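Local atomic coordinates of monosaccharide ABC transporter substrate-binding protein, CUT2 family (Acidothermus cellulolyticus, PDB entry 4RU1), a protein that probably serves as the sugar-binding component of an ABC transporter and, in this crystal, holds myo-inositol between its two lobes. Residues P19-A24 against K76-A81; D50-K55 against E259-L264; T83-P88 against F107-D112; C148-Q153 against I204-P209; I200-T205 against K226-D231. One frame throughout, in Å; residues are numbered along the deposited sequence.

Contact 1 (P19-A24 against K76-A81); sequences PHLTIA and KVDGIA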
# COMPACT_ATOMS: atom_id res chain seq x y z
N PRO A 19 -29.40 0.33 11.30
CA PRO A 19 -29.58 -0.16 9.95
C PRO A 19 -28.45 -1.13 9.54
O PRO A 19 -27.33 -1.04 10.02
CB PRO A 19 -29.58 1.11 9.10
CG PRO A 19 -28.89 2.15 9.92
CD PRO A 19 -28.77 1.66 11.34
N HIS A 20 -28.78 -2.11 8.72
CA HIS A 20 -27.79 -3.08 8.32
C HIS A 20 -27.34 -2.68 6.92
O HIS A 20 -28.15 -2.41 6.05
CB HIS A 20 -28.28 -4.51 8.35
CG HIS A 20 -27.26 -5.45 7.84
ND1 HIS A 20 -27.27 -5.86 6.53
CD2 HIS A 20 -26.16 -6.00 8.41
CE1 HIS A 20 -26.21 -6.61 6.31
NE2 HIS A 20 -25.55 -6.75 7.44
N LEU A 21 -26.02 -2.60 6.74
CA LEU A 21 -25.42 -2.18 5.49
C LEU A 21 -24.55 -3.28 4.88
O LEU A 21 -23.95 -4.09 5.60
CB LEU A 21 -24.48 -1.01 5.78
CG LEU A 21 -25.16 0.17 6.41
CD1 LEU A 21 -24.22 1.30 6.52
CD2 LEU A 21 -26.39 0.60 5.61
N THR A 22 -24.53 -3.31 3.54
CA THR A 22 -23.66 -4.19 2.81
C THR A 22 -22.65 -3.34 2.04
O THR A 22 -23.06 -2.42 1.22
CB THR A 22 -24.39 -5.10 1.79
OG1 THR A 22 -25.26 -5.98 2.50
CG2 THR A 22 -23.34 -5.95 0.96
N ILE A 23 -21.38 -3.51 2.40
CA ILE A 23 -20.29 -2.75 1.73
C ILE A 23 -19.36 -3.68 0.98
O ILE A 23 -18.92 -4.66 1.51
CB ILE A 23 -19.45 -1.92 2.72
CG1 ILE A 23 -20.35 -1.09 3.65
CG2 ILE A 23 -18.39 -1.10 1.96
CD1 ILE A 23 -21.20 -0.00 3.02
N ALA A 24 -19.14 -3.38 -0.33
CA ALA A 24 -18.14 -4.09 -1.16
C ALA A 24 -16.81 -3.44 -1.04
O ALA A 24 -16.72 -2.20 -1.35
CB ALA A 24 -18.52 -4.10 -2.63
N LYS A 76 -26.37 -4.04 -5.92
CA LYS A 76 -27.02 -2.93 -5.24
C LYS A 76 -26.49 -2.81 -3.82
O LYS A 76 -27.27 -2.61 -2.86
CB LYS A 76 -28.54 -3.10 -5.28
CG LYS A 76 -29.04 -2.82 -6.68
CD LYS A 76 -30.47 -3.32 -6.83
CE LYS A 76 -31.08 -2.77 -8.10
NZ LYS A 76 -31.05 -1.28 -8.11
N VAL A 77 -25.15 -2.95 -3.65
CA VAL A 77 -24.53 -2.72 -2.35
C VAL A 77 -24.83 -1.28 -1.87
O VAL A 77 -25.10 -0.35 -2.67
CB VAL A 77 -22.96 -3.01 -2.33
CG1 VAL A 77 -22.70 -4.47 -2.76
CG2 VAL A 77 -22.22 -2.05 -3.22
N ASP A 78 -24.69 -1.07 -0.57
CA ASP A 78 -24.89 0.27 0.01
C ASP A 78 -23.71 1.22 -0.20
O ASP A 78 -23.89 2.45 -0.09
CB ASP A 78 -25.23 0.18 1.48
CG ASP A 78 -26.51 -0.60 1.69
OD1 ASP A 78 -27.53 -0.13 1.24
OD2 ASP A 78 -26.48 -1.76 2.22
N GLY A 79 -22.49 0.67 -0.42
CA GLY A 79 -21.32 1.45 -0.70
C GLY A 79 -20.23 0.54 -1.18
O GLY A 79 -20.24 -0.65 -0.94
N ILE A 80 -19.28 1.19 -1.82
CA ILE A 80 -18.13 0.59 -2.39
C ILE A 80 -16.88 1.30 -1.86
O ILE A 80 -16.77 2.50 -1.88
CB ILE A 80 -18.14 0.64 -3.92
CG1 ILE A 80 -19.32 -0.22 -4.51
CG2 ILE A 80 -16.76 0.20 -4.50
CD1 ILE A 80 -19.56 -0.04 -5.98
N ALA A 81 -15.93 0.48 -1.40
CA ALA A 81 -14.59 0.90 -1.10
C ALA A 81 -13.63 0.27 -2.09
O ALA A 81 -13.61 -1.00 -2.22
CB ALA A 81 -14.32 0.48 0.33
O HOH W 1 -27.55 -4.92 3.01
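Asp78 turns its carboxylate onto Leu21 and Thr22, its side chain crossing that of Leu21 at about a right angle, with Leu21 CD2 4.1 Å from Asp78 CG. CG of Asp78 stands anti to its own carbonyl carbon (chi1 -60°), and OD2 takes the backbone N-H of Thr22 on its anti lone pair. This bond is short and nearly straight, Thr22 N to Asp78 OD2 2.8 Å at 171°. The backbone of the aspartate replies in the other direction, Asp78 N donating to Thr22 O at 2.8 Å, so one residue grips both the N-H and the C=O of Thr22. A water 2.6 Å from Thr22 OG1 also gives a weak bond to Asp78 OD2. Thr22 and Val77 meet at about a right angle too, methyl on methyl, with Thr22 CG2 4.1 Å from Val77 CG1; the same Val77 CG1 lies 4.2 Å from Ala24 CB. Lys76 ends helix 62-74 in a Schellman motif, after which the chain enters strand 79-82, parallel neighbour of strand 21-27 in the six-stranded parallel sheet of one lobe of the periplasmic binding protein fold. There Ala24 N bonds to Gly79 O at 3.0 Å and Ala81 N to Ala24 O at 2.8 Å. Ala72 of helix 62-74 covers Ala24, Val77 and Ile80, while helix 253-270 brings Leu264 to Ile23 and Ala260 to Ala81.

Contact 2 (D50-K55 against E259-L264); sequences DNVTLK and EAVDSL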
# COMPACT_ATOMS: atom_id res chain seq x y z
N ASP A 50 -20.28 -1.24 12.94
CA ASP A 50 -21.19 -0.42 12.12
C ASP A 50 -22.33 -1.23 11.54
O ASP A 50 -23.05 -0.74 10.66
CB ASP A 50 -20.38 0.22 11.00
CG ASP A 50 -19.37 1.21 11.49
OD1 ASP A 50 -19.38 1.54 12.69
OD2 ASP A 50 -18.50 1.64 10.71
N ASN A 51 -22.45 -2.48 11.97
CA ASN A 51 -23.50 -3.37 11.42
C ASN A 51 -23.44 -3.48 9.89
O ASN A 51 -24.41 -3.33 9.17
CB ASN A 51 -24.94 -2.94 11.85
CG ASN A 51 -25.96 -4.11 11.75
OD1 ASN A 51 -25.59 -5.28 11.56
ND2 ASN A 51 -27.25 -3.76 11.90
N VAL A 52 -22.23 -3.76 9.42
CA VAL A 52 -21.94 -3.90 8.00
C VAL A 52 -21.61 -5.35 7.71
O VAL A 52 -20.80 -5.96 8.39
CB VAL A 52 -20.73 -2.98 7.65
CG1 VAL A 52 -20.13 -3.32 6.30
CG2 VAL A 52 -21.15 -1.53 7.65
N THR A 53 -22.18 -5.86 6.62
CA THR A 53 -21.67 -7.09 6.01
C THR A 53 -20.65 -6.65 4.96
O THR A 53 -21.01 -5.91 4.02
CB THR A 53 -22.83 -7.88 5.40
OG1 THR A 53 -23.68 -8.39 6.43
CG2 THR A 53 -22.29 -9.03 4.60
N LEU A 54 -19.42 -7.07 5.12
CA LEU A 54 -18.29 -6.70 4.28
C LEU A 54 -18.11 -7.77 3.25
O LEU A 54 -17.84 -8.92 3.63
CB LEU A 54 -17.01 -6.55 5.14
CG LEU A 54 -15.82 -6.04 4.31
CD1 LEU A 54 -16.02 -4.62 3.86
CD2 LEU A 54 -14.55 -6.17 5.14
N LYS A 55 -18.27 -7.39 1.99
CA LYS A 55 -17.98 -8.30 0.90
C LYS A 55 -16.63 -7.87 0.32
O LYS A 55 -16.49 -6.81 -0.26
CB LYS A 55 -19.08 -8.23 -0.16
CG LYS A 55 -20.44 -8.73 0.33
CD LYS A 55 -21.57 -8.38 -0.62
CE LYS A 55 -21.88 -9.49 -1.60
NZ LYS A 55 -22.76 -9.07 -2.74
N GLU A 259 -11.11 2.96 7.93
CA GLU A 259 -11.79 4.17 7.54
C GLU A 259 -12.60 4.05 6.25
O GLU A 259 -13.63 4.74 6.07
CB GLU A 259 -10.83 5.33 7.38
CG GLU A 259 -10.12 5.78 8.70
CD GLU A 259 -11.11 6.21 9.83
OE1 GLU A 259 -12.19 6.69 9.44
OE2 GLU A 259 -10.77 6.11 11.01
N ALA A 260 -12.12 3.20 5.34
CA ALA A 260 -12.88 2.96 4.11
C ALA A 260 -14.29 2.55 4.49
O ALA A 260 -15.25 3.04 3.95
CB ALA A 260 -12.25 1.86 3.26
N VAL A 261 -14.42 1.69 5.48
CA VAL A 261 -15.71 1.20 5.92
C VAL A 261 -16.43 2.27 6.77
O VAL A 261 -17.61 2.58 6.52
CB VAL A 261 -15.64 -0.14 6.64
CG1 VAL A 261 -16.98 -0.49 7.24
CG2 VAL A 261 -15.14 -1.18 5.68
N ASP A 262 -15.79 2.76 7.82
CA ASP A 262 -16.44 3.67 8.78
C ASP A 262 -16.85 5.00 8.17
O ASP A 262 -17.89 5.57 8.59
CB ASP A 262 -15.54 3.85 10.01
CG ASP A 262 -16.30 4.32 11.21
OD1 ASP A 262 -17.21 3.59 11.67
OD2 ASP A 262 -15.97 5.38 11.81
N SER A 263 -16.11 5.50 7.20
CA SER A 263 -16.44 6.69 6.48
C SER A 263 -17.71 6.50 5.67
O SER A 263 -18.51 7.43 5.55
CB SER A 263 -15.27 7.22 5.68
OG SER A 263 -15.08 6.49 4.45
N LEU A 264 -17.85 5.32 5.05
CA LEU A 264 -19.11 5.05 4.34
C LEU A 264 -20.29 5.01 5.32
O LEU A 264 -21.40 5.51 5.03
CB LEU A 264 -19.02 3.74 3.53
CG LEU A 264 -18.23 3.85 2.27
CD1 LEU A 264 -17.88 2.52 1.60
CD2 LEU A 264 -19.06 4.64 1.28
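Asp50 and Asp262 form the tight end of this contact, Asp50 OD2 lying only 2.5 Å from Asp262 OD1. Their side chains cross at about a right angle, yet the two carboxylate planes are nearly coplanar, 25° apart. Two acid oxygens this close suggest that one of the groups holds a proton, which would relieve the repulsion of two like charges. CG of Asp262 is anti to its backbone N (chi1 -159°), which brings the carboxylate nearer Asp50 than the start of the side chain would suggest. Asp50 itself is buried, whereas Asp262 remains partly open to solvent. The apolar end is looser. Val261 faces the strand and divides its methyls between two partners: CG1 is 4.3 Å from Val52 CG2, and CG2 is 4.0 Å from Leu54 CD1. Both strand residues keep some solvent exposure and fill out their packing against helix 35-49, Val52 on Ala47 and Leu54 on Ala43 and Leu44, while Val261 also touches Ala46. Helix 253-270 thus lies beside helix 35-49 over the edge strand 52-58, as a layer of helices does over a parallel sheet in the three-layer alpha-beta-alpha sandwich of periplasmic binding protein lobes.

Contact 3 (T83-P88 against F107-D112); sequences TIPDPP and FNAGID. With INS (1,2,3,4,5,6-hexahydroxy-cyclohexane), chain M.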
# COMPACT_ATOMS: atom_id res chain seq x y z
N THR A 83 -9.81 0.30 -4.56
CA THR A 83 -8.41 0.74 -4.84
C THR A 83 -8.24 1.09 -6.33
O THR A 83 -8.93 0.51 -7.18
CB THR A 83 -7.39 -0.34 -4.45
OG1 THR A 83 -7.54 -1.44 -5.35
CG2 THR A 83 -7.65 -0.80 -3.06
N ILE A 84 -7.39 2.05 -6.67
CA ILE A 84 -7.27 2.51 -8.05
C ILE A 84 -5.78 2.51 -8.46
O ILE A 84 -5.20 3.52 -8.80
CB ILE A 84 -7.86 3.92 -8.27
CG1 ILE A 84 -9.15 4.12 -7.50
CG2 ILE A 84 -8.07 4.16 -9.76
CD1 ILE A 84 -9.69 5.51 -7.53
N PRO A 85 -5.19 1.31 -8.60
CA PRO A 85 -3.82 1.23 -9.04
C PRO A 85 -3.63 1.56 -10.52
O PRO A 85 -2.57 1.87 -10.99
CB PRO A 85 -3.43 -0.23 -8.74
CG PRO A 85 -4.74 -0.98 -8.87
CD PRO A 85 -5.70 -0.01 -8.18
N ASP A 86 -4.67 1.32 -11.33
CA ASP A 86 -4.59 1.52 -12.80
C ASP A 86 -5.79 2.37 -13.18
O ASP A 86 -6.85 1.86 -13.57
CB ASP A 86 -4.69 0.12 -13.43
CG ASP A 86 -4.49 0.11 -14.94
OD1 ASP A 86 -4.52 1.18 -15.60
OD2 ASP A 86 -4.32 -1.03 -15.42
N PRO A 87 -5.69 3.71 -13.07
CA PRO A 87 -6.82 4.60 -13.33
C PRO A 87 -7.46 4.42 -14.72
O PRO A 87 -8.68 4.27 -14.77
CB PRO A 87 -6.23 6.00 -13.08
CG PRO A 87 -5.11 5.71 -12.07
CD PRO A 87 -4.52 4.44 -12.56
N PRO A 88 -6.66 4.30 -15.81
CA PRO A 88 -7.37 4.13 -17.11
C PRO A 88 -8.34 2.95 -17.11
O PRO A 88 -9.39 3.00 -17.77
CB PRO A 88 -6.22 3.84 -18.09
CG PRO A 88 -5.05 4.55 -17.47
CD PRO A 88 -5.20 4.25 -16.00
N PHE A 107 -9.26 4.07 -1.64
CA PHE A 107 -8.27 3.93 -0.63
C PHE A 107 -7.06 3.21 -1.21
O PHE A 107 -7.12 2.57 -2.29
CB PHE A 107 -8.82 3.24 0.65
CG PHE A 107 -9.06 1.76 0.48
CD1 PHE A 107 -10.17 1.29 -0.19
CD2 PHE A 107 -8.21 0.87 1.10
CE1 PHE A 107 -10.39 -0.09 -0.36
CE2 PHE A 107 -8.41 -0.50 0.91
CZ PHE A 107 -9.50 -0.96 0.24
N ASN A 108 -5.91 3.39 -0.55
CA ASN A 108 -4.66 2.69 -0.76
C ASN A 108 -3.92 3.08 -2.08
O ASN A 108 -2.72 3.39 -2.02
CB ASN A 108 -4.79 1.21 -0.73
CG ASN A 108 -3.45 0.54 -0.89
OD1 ASN A 108 -3.13 0.07 -1.99
ND2 ASN A 108 -2.65 0.50 0.13
N ALA A 109 -4.61 3.06 -3.22
CA ALA A 109 -4.02 3.44 -4.48
C ALA A 109 -4.93 4.36 -5.21
O ALA A 109 -6.11 4.11 -5.28
CB ALA A 109 -3.73 2.25 -5.32
N GLY A 110 -4.34 5.35 -5.89
CA GLY A 110 -5.05 6.32 -6.75
C GLY A 110 -5.27 7.69 -6.13
O GLY A 110 -6.27 8.31 -6.42
N ILE A 111 -4.38 8.16 -5.28
CA ILE A 111 -4.60 9.40 -4.55
C ILE A 111 -4.76 10.60 -5.54
O ILE A 111 -5.49 11.51 -5.24
CB ILE A 111 -3.46 9.67 -3.53
CG1 ILE A 111 -3.83 10.85 -2.62
CG2 ILE A 111 -2.11 9.98 -4.25
CD1 ILE A 111 -2.89 11.02 -1.46
N ASP A 112 -4.10 10.55 -6.71
CA ASP A 112 -4.17 11.61 -7.75
C ASP A 112 -5.43 11.53 -8.65
O ASP A 112 -5.76 12.48 -9.40
CB ASP A 112 -2.92 11.51 -8.65
CG ASP A 112 -1.59 11.54 -7.88
OD1 ASP A 112 -1.43 12.37 -6.94
OD2 ASP A 112 -0.69 10.74 -8.25
C1 INS M . 1.74 -1.78 -0.35
C2 INS M . 2.36 -3.06 -0.88
C3 INS M . 1.26 -3.92 -1.52
C4 INS M . 0.43 -3.17 -2.53
C5 INS M . -0.21 -1.95 -1.93
C6 INS M . 0.79 -1.03 -1.29
O1 INS M . 2.71 -0.88 0.21
O2 INS M . 3.24 -2.65 -1.94
O3 INS M . 1.95 -5.00 -2.17
O4 INS M . -0.59 -4.03 -3.09
O5 INS M . -0.91 -1.15 -2.92
O6 INS M . 0.13 0.08 -0.61
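Phe107 O is approached by two groups: Ala109 N donates to it at 2.7 Å in a gamma turn centred on Asn108, and Thr83 CA makes a 3.4 Å CA-H...O contact with it from the other segment. Thr83 also lays its methyl over one face of the Phe107 ring, a CH-pi contact with CG2 4.0 Å from the ring centroid, offset toward the rim. OG1 stands between the backbone N and the carbonyl carbon (chi1 69°), hydrogen-bonded to His28 and Glu65. Both segments leave the C-terminal ends of neighbouring parallel strands, 79-82 and 104-107, the end of the sheet at which such binding proteins hold their ligand. Asn108 binds it here: its OD1 accepts from INS O5 at 2.7 Å and its ND2 donates to INS O6 at 2.9 Å, one amide spanning two hydroxyls, with ND2 also bonded to Glu256. Ile84 N donates to Ala109 O at 2.8 Å from 46° above the carbonyl plane. Gly110 CA passes 3.5 Å from Ile84 O; a CB would clash with Ile84 CB and, at phi 102°, jam against the preceding carbonyl O. Pro85 CD touches Ala109 CB at 4.1 Å, just before Asp86, at the N-cap position of helix 87-99.

Contact 4 (C148-Q153 against I204-P209); sequences CVLQAQ and ITLGAP. With INS (1,2,3,4,5,6-hexahydroxy-cyclohexane), chain M.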
# COMPACT_ATOMS: atom_id res chain seq x y z
N CYS A 148 15.61 0.67 -6.25
CA CYS A 148 14.20 0.61 -5.84
C CYS A 148 13.58 -0.61 -6.50
O CYS A 148 13.69 -0.76 -7.72
CB CYS A 148 13.47 1.82 -6.34
SG CYS A 148 13.79 3.26 -5.33
N VAL A 149 12.98 -1.49 -5.71
CA VAL A 149 12.46 -2.80 -6.18
C VAL A 149 10.97 -2.71 -6.22
O VAL A 149 10.37 -2.38 -5.21
CB VAL A 149 12.97 -3.96 -5.34
CG1 VAL A 149 12.38 -5.29 -5.86
CG2 VAL A 149 14.49 -3.98 -5.37
N LEU A 150 10.39 -2.95 -7.39
CA LEU A 150 8.93 -2.87 -7.59
C LEU A 150 8.39 -4.24 -7.90
O LEU A 150 8.88 -4.87 -8.84
CB LEU A 150 8.56 -1.94 -8.77
CG LEU A 150 9.03 -0.52 -8.60
CD1 LEU A 150 10.31 -0.29 -9.39
CD2 LEU A 150 7.96 0.45 -9.12
N GLN A 151 7.38 -4.68 -7.16
CA GLN A 151 6.88 -6.03 -7.33
C GLN A 151 5.79 -6.20 -8.34
O GLN A 151 5.26 -7.32 -8.47
CB GLN A 151 6.50 -6.62 -5.99
CG GLN A 151 5.25 -6.03 -5.35
CD GLN A 151 5.46 -4.78 -4.48
OE1 GLN A 151 6.43 -4.04 -4.58
NE2 GLN A 151 4.50 -4.51 -3.62
N ALA A 152 5.38 -5.12 -8.99
CA ALA A 152 4.37 -5.18 -10.05
C ALA A 152 4.67 -4.00 -10.94
O ALA A 152 5.27 -3.00 -10.50
CB ALA A 152 2.97 -5.07 -9.50
N GLN A 153 4.31 -4.16 -12.21
CA GLN A 153 4.28 -3.08 -13.21
C GLN A 153 2.92 -2.45 -13.38
O GLN A 153 1.91 -3.06 -13.04
CB GLN A 153 4.79 -3.58 -14.57
CG GLN A 153 6.21 -4.12 -14.57
CD GLN A 153 6.64 -4.56 -15.98
OE1 GLN A 153 6.65 -5.76 -16.30
NE2 GLN A 153 6.91 -3.62 -16.79
N ILE A 204 15.69 -0.24 -1.56
CA ILE A 204 14.35 0.10 -1.01
C ILE A 204 13.30 -0.77 -1.62
O ILE A 204 13.12 -0.78 -2.86
CB ILE A 204 13.99 1.58 -1.25
CG1 ILE A 204 15.00 2.47 -0.59
CG2 ILE A 204 12.58 1.87 -0.68
CD1 ILE A 204 14.73 3.95 -0.80
N THR A 205 12.68 -1.61 -0.76
CA THR A 205 11.61 -2.48 -1.15
C THR A 205 10.27 -1.80 -0.89
O THR A 205 10.17 -0.94 0.01
CB THR A 205 11.68 -3.85 -0.47
OG1 THR A 205 11.65 -3.68 0.95
CG2 THR A 205 12.90 -4.57 -0.95
N LEU A 206 9.24 -2.13 -1.71
CA LEU A 206 7.93 -1.47 -1.68
C LEU A 206 6.83 -2.28 -0.93
O LEU A 206 5.62 -1.92 -0.95
CB LEU A 206 7.45 -1.06 -3.03
CG LEU A 206 8.41 -0.22 -3.82
CD1 LEU A 206 7.77 0.28 -5.12
CD2 LEU A 206 9.11 0.88 -3.12
N GLY A 207 7.25 -3.36 -0.26
CA GLY A 207 6.42 -4.09 0.65
C GLY A 207 7.25 -4.93 1.57
O GLY A 207 8.40 -5.32 1.22
N ALA A 208 6.67 -5.23 2.71
CA ALA A 208 7.40 -6.00 3.75
C ALA A 208 7.78 -7.44 3.34
O ALA A 208 8.86 -7.89 3.67
CB ALA A 208 6.58 -5.99 5.04
N PRO A 209 6.92 -8.15 2.60
CA PRO A 209 7.34 -9.46 2.13
C PRO A 209 8.54 -9.38 1.22
O PRO A 209 9.45 -10.22 1.31
CB PRO A 209 6.10 -9.99 1.43
CG PRO A 209 4.98 -9.30 2.10
CD PRO A 209 5.48 -7.93 2.35
C1 INS M . 1.74 -1.78 -0.35
C2 INS M . 2.36 -3.06 -0.88
C3 INS M . 1.26 -3.92 -1.52
C4 INS M . 0.43 -3.17 -2.53
C5 INS M . -0.21 -1.95 -1.93
C6 INS M . 0.79 -1.03 -1.29
O1 INS M . 2.71 -0.88 0.21
O2 INS M . 3.24 -2.65 -1.94
O3 INS M . 1.95 -5.00 -2.17
O4 INS M . -0.59 -4.03 -3.09
O5 INS M . -0.91 -1.15 -2.92
O6 INS M . 0.13 0.08 -0.61
O HOH W 2 9.08 -4.17 -3.71
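The ligand-facing ends of parallel strands 145-150 and 202-205 meet here, Val149 N donating to Ile204 O at 2.9 Å in a nearly straight bond (166°). Beyond this pair the backbones spread, and a water bridges the gap: it donates to Val149 O at 2.7 Å and to Gln151 OE1 at 2.8 Å, and accepts from Leu206 N at 2.9 Å. Its bond to OE1 fits the amide orientation in which NE2 faces the ligand. CG of Gln151 stands between the backbone N and the carbonyl carbon (chi1 71°), and the chain bends at chi2. NE2 donates to INS O2 at 2.8 Å and more weakly to INS O3; INS O2 in turn donates to Leu206 O at 2.7 Å, so both segments hold one hydroxyl. Leu150 and Leu206 lie side by side, pointing the same way, with Leu150 CG 3.8 Å from Leu206 CD1. Cys162 of helix 156-168 touches Cys148, Leu150 and Leu206, without a disulfide to Cys148 in this crystal. Ile210 of helix 208-220, which follows Gly207 at its N-cap, packs on Val149 and Thr205, and strand 172-177 flanks strand 145-150 on the side away from 202-205.

Contact 5 (I200-T205 against K226-D231); sequences IDLVIT and KIATFD. With INS (1,2,3,4,5,6-hexahydroxy-cyclohexane), chain M.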
# COMPACT_ATOMS: atom_id res chain seq x y z
N ILE A 200 25.72 -0.60 -5.66
CA ILE A 200 24.48 -0.45 -4.96
C ILE A 200 24.68 -0.62 -3.47
O ILE A 200 25.15 -1.65 -3.00
CB ILE A 200 23.38 -1.42 -5.49
CG1 ILE A 200 23.13 -1.24 -6.99
CG2 ILE A 200 22.13 -1.31 -4.63
CD1 ILE A 200 22.40 -2.33 -7.70
N ASP A 201 24.31 0.42 -2.72
CA ASP A 201 24.49 0.44 -1.31
C ASP A 201 23.21 0.52 -0.49
O ASP A 201 23.24 0.42 0.71
CB ASP A 201 25.50 1.54 -0.86
CG ASP A 201 25.08 2.92 -1.17
OD1 ASP A 201 24.07 3.17 -1.82
OD2 ASP A 201 25.82 3.83 -0.70
N LEU A 202 22.06 0.80 -1.13
CA LEU A 202 20.75 0.74 -0.42
C LEU A 202 19.74 0.11 -1.42
O LEU A 202 19.66 0.55 -2.60
CB LEU A 202 20.28 2.14 -0.00
CG LEU A 202 18.95 2.20 0.71
CD1 LEU A 202 19.02 1.47 2.07
CD2 LEU A 202 18.50 3.65 0.88
N VAL A 203 18.97 -0.85 -0.90
CA VAL A 203 17.82 -1.42 -1.63
C VAL A 203 16.60 -0.91 -0.85
O VAL A 203 16.49 -1.09 0.38
CB VAL A 203 17.83 -2.99 -1.55
CG1 VAL A 203 16.62 -3.63 -2.20
CG2 VAL A 203 19.15 -3.54 -2.13
N ILE A 204 15.69 -0.24 -1.56
CA ILE A 204 14.35 0.10 -1.01
C ILE A 204 13.30 -0.77 -1.62
O ILE A 204 13.12 -0.78 -2.86
CB ILE A 204 13.99 1.58 -1.25
CG1 ILE A 204 15.00 2.47 -0.59
CG2 ILE A 204 12.58 1.87 -0.68
CD1 ILE A 204 14.73 3.95 -0.80
N THR A 205 12.68 -1.61 -0.76
CA THR A 205 11.61 -2.48 -1.15
C THR A 205 10.27 -1.80 -0.89
O THR A 205 10.17 -0.94 0.01
CB THR A 205 11.68 -3.85 -0.47
OG1 THR A 205 11.65 -3.68 0.95
CG2 THR A 205 12.90 -4.57 -0.95
N LYS A 226 22.62 -2.03 2.33
CA LYS A 226 21.61 -2.05 3.35
C LYS A 226 20.21 -2.15 2.70
O LYS A 226 20.10 -2.02 1.52
CB LYS A 226 21.69 -0.79 4.21
CG LYS A 226 23.07 -0.46 4.75
CD LYS A 226 23.58 -1.48 5.69
CE LYS A 226 25.09 -1.24 5.89
NZ LYS A 226 25.54 -1.67 7.24
N ILE A 227 19.19 -2.38 3.51
CA ILE A 227 17.79 -2.58 3.05
C ILE A 227 16.93 -1.64 3.90
O ILE A 227 17.12 -1.52 5.11
CB ILE A 227 17.30 -4.03 3.23
CG1 ILE A 227 18.27 -5.07 2.60
CG2 ILE A 227 15.92 -4.22 2.66
CD1 ILE A 227 19.28 -5.67 3.50
N ALA A 228 15.93 -1.04 3.26
CA ALA A 228 14.86 -0.23 3.87
C ALA A 228 13.58 -0.58 3.17
O ALA A 228 13.62 -1.09 2.03
CB ALA A 228 15.16 1.22 3.76
N THR A 229 12.43 -0.40 3.82
CA THR A 229 11.17 -0.85 3.20
C THR A 229 10.02 0.08 3.47
O THR A 229 10.00 0.86 4.47
CB THR A 229 10.80 -2.25 3.71
OG1 THR A 229 9.82 -2.83 2.83
CG2 THR A 229 10.33 -2.26 5.14
N PHE A 230 9.04 -0.05 2.60
CA PHE A 230 7.70 0.38 2.93
C PHE A 230 7.01 -0.75 3.68
O PHE A 230 7.14 -1.95 3.25
CB PHE A 230 6.94 0.75 1.65
CG PHE A 230 7.38 2.01 1.01
CD1 PHE A 230 8.58 2.14 0.34
CD2 PHE A 230 6.56 3.10 1.06
CE1 PHE A 230 8.94 3.33 -0.21
CE2 PHE A 230 6.93 4.30 0.54
CZ PHE A 230 8.10 4.44 -0.14
N ASP A 231 6.24 -0.42 4.73
CA ASP A 231 5.29 -1.32 5.45
C ASP A 231 5.94 -2.20 6.48
O ASP A 231 7.13 -2.48 6.49
CB ASP A 231 4.53 -2.26 4.46
CG ASP A 231 3.78 -1.52 3.38
OD1 ASP A 231 3.31 -0.38 3.59
OD2 ASP A 231 3.61 -2.10 2.27
C1 INS M . 1.74 -1.78 -0.35
C2 INS M . 2.36 -3.06 -0.88
C3 INS M . 1.26 -3.92 -1.52
C4 INS M . 0.43 -3.17 -2.53
C5 INS M . -0.21 -1.95 -1.93
C6 INS M . 0.79 -1.03 -1.29
O1 INS M . 2.71 -0.88 0.21
O2 INS M . 3.24 -2.65 -1.94
O3 INS M . 1.95 -5.00 -2.17
O4 INS M . -0.59 -4.03 -3.09
O5 INS M . -0.91 -1.15 -2.92
O6 INS M . 0.13 0.08 -0.61
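Phe230 meets strand 202-205 with the edge of its ring: Thr205 O lies in the ring plane, 3.5 Å from Phe230 CD1, and Ile204 CG2 reaches the same edge at 3.9 Å from Phe230 CE1. Thr205 O also accepts the backbone N-H of Phe230 at 3.0 Å, so this carbonyl is held by the backbone and bordered by the ring. The other flat group, the carboxylate of Asp231, lies past the strand end, where its OD2 accepts from INS O1 at 2.6 Å. On the face that carries Thr205 and Thr229 their hydroxyls meet, Thr205 OG1 2.8 Å from Thr229 OG1; Thr229 OG1 donates to Phe230 O at 2.9 Å from above that carbonyl's plane. On the face that carries Leu202 and Ala228, Leu202 CD1 rests 4.2 Å from Ala228 CB. Five backbone bonds run from Asp201 to Phe230 in regular parallel register, among them Ala228 N to Val203 O at 2.9 Å. Helix 208-220 joins the two strands and touches Thr205 and Thr229 on one face, which makes this the core of a classic beta-alpha-beta unit, with the ligand-binding aspartate just past the C-terminal end of its second strand.

From the N terminus, contact 1 closes the first loop, bringing 76-81 back beside 19-24. Contact 2 opens within that loop at 50-55 but closes only at 259-264, so the two cross; they share a sheet, in which strands 52-58 and 21-27 are neighbours. Contacts 3, 4 and 5 all lie within the long span of contact 2. Contact 3 follows contact 1 in series and closes a short loop at the ligand end of the same lobe. In the other lobe, contact 4 closes where contact 5 opens, the two sharing Ile204 and Thr205 on one central strand. Contact 3 from one lobe and contacts 4 and 5 from the other hold the inositol.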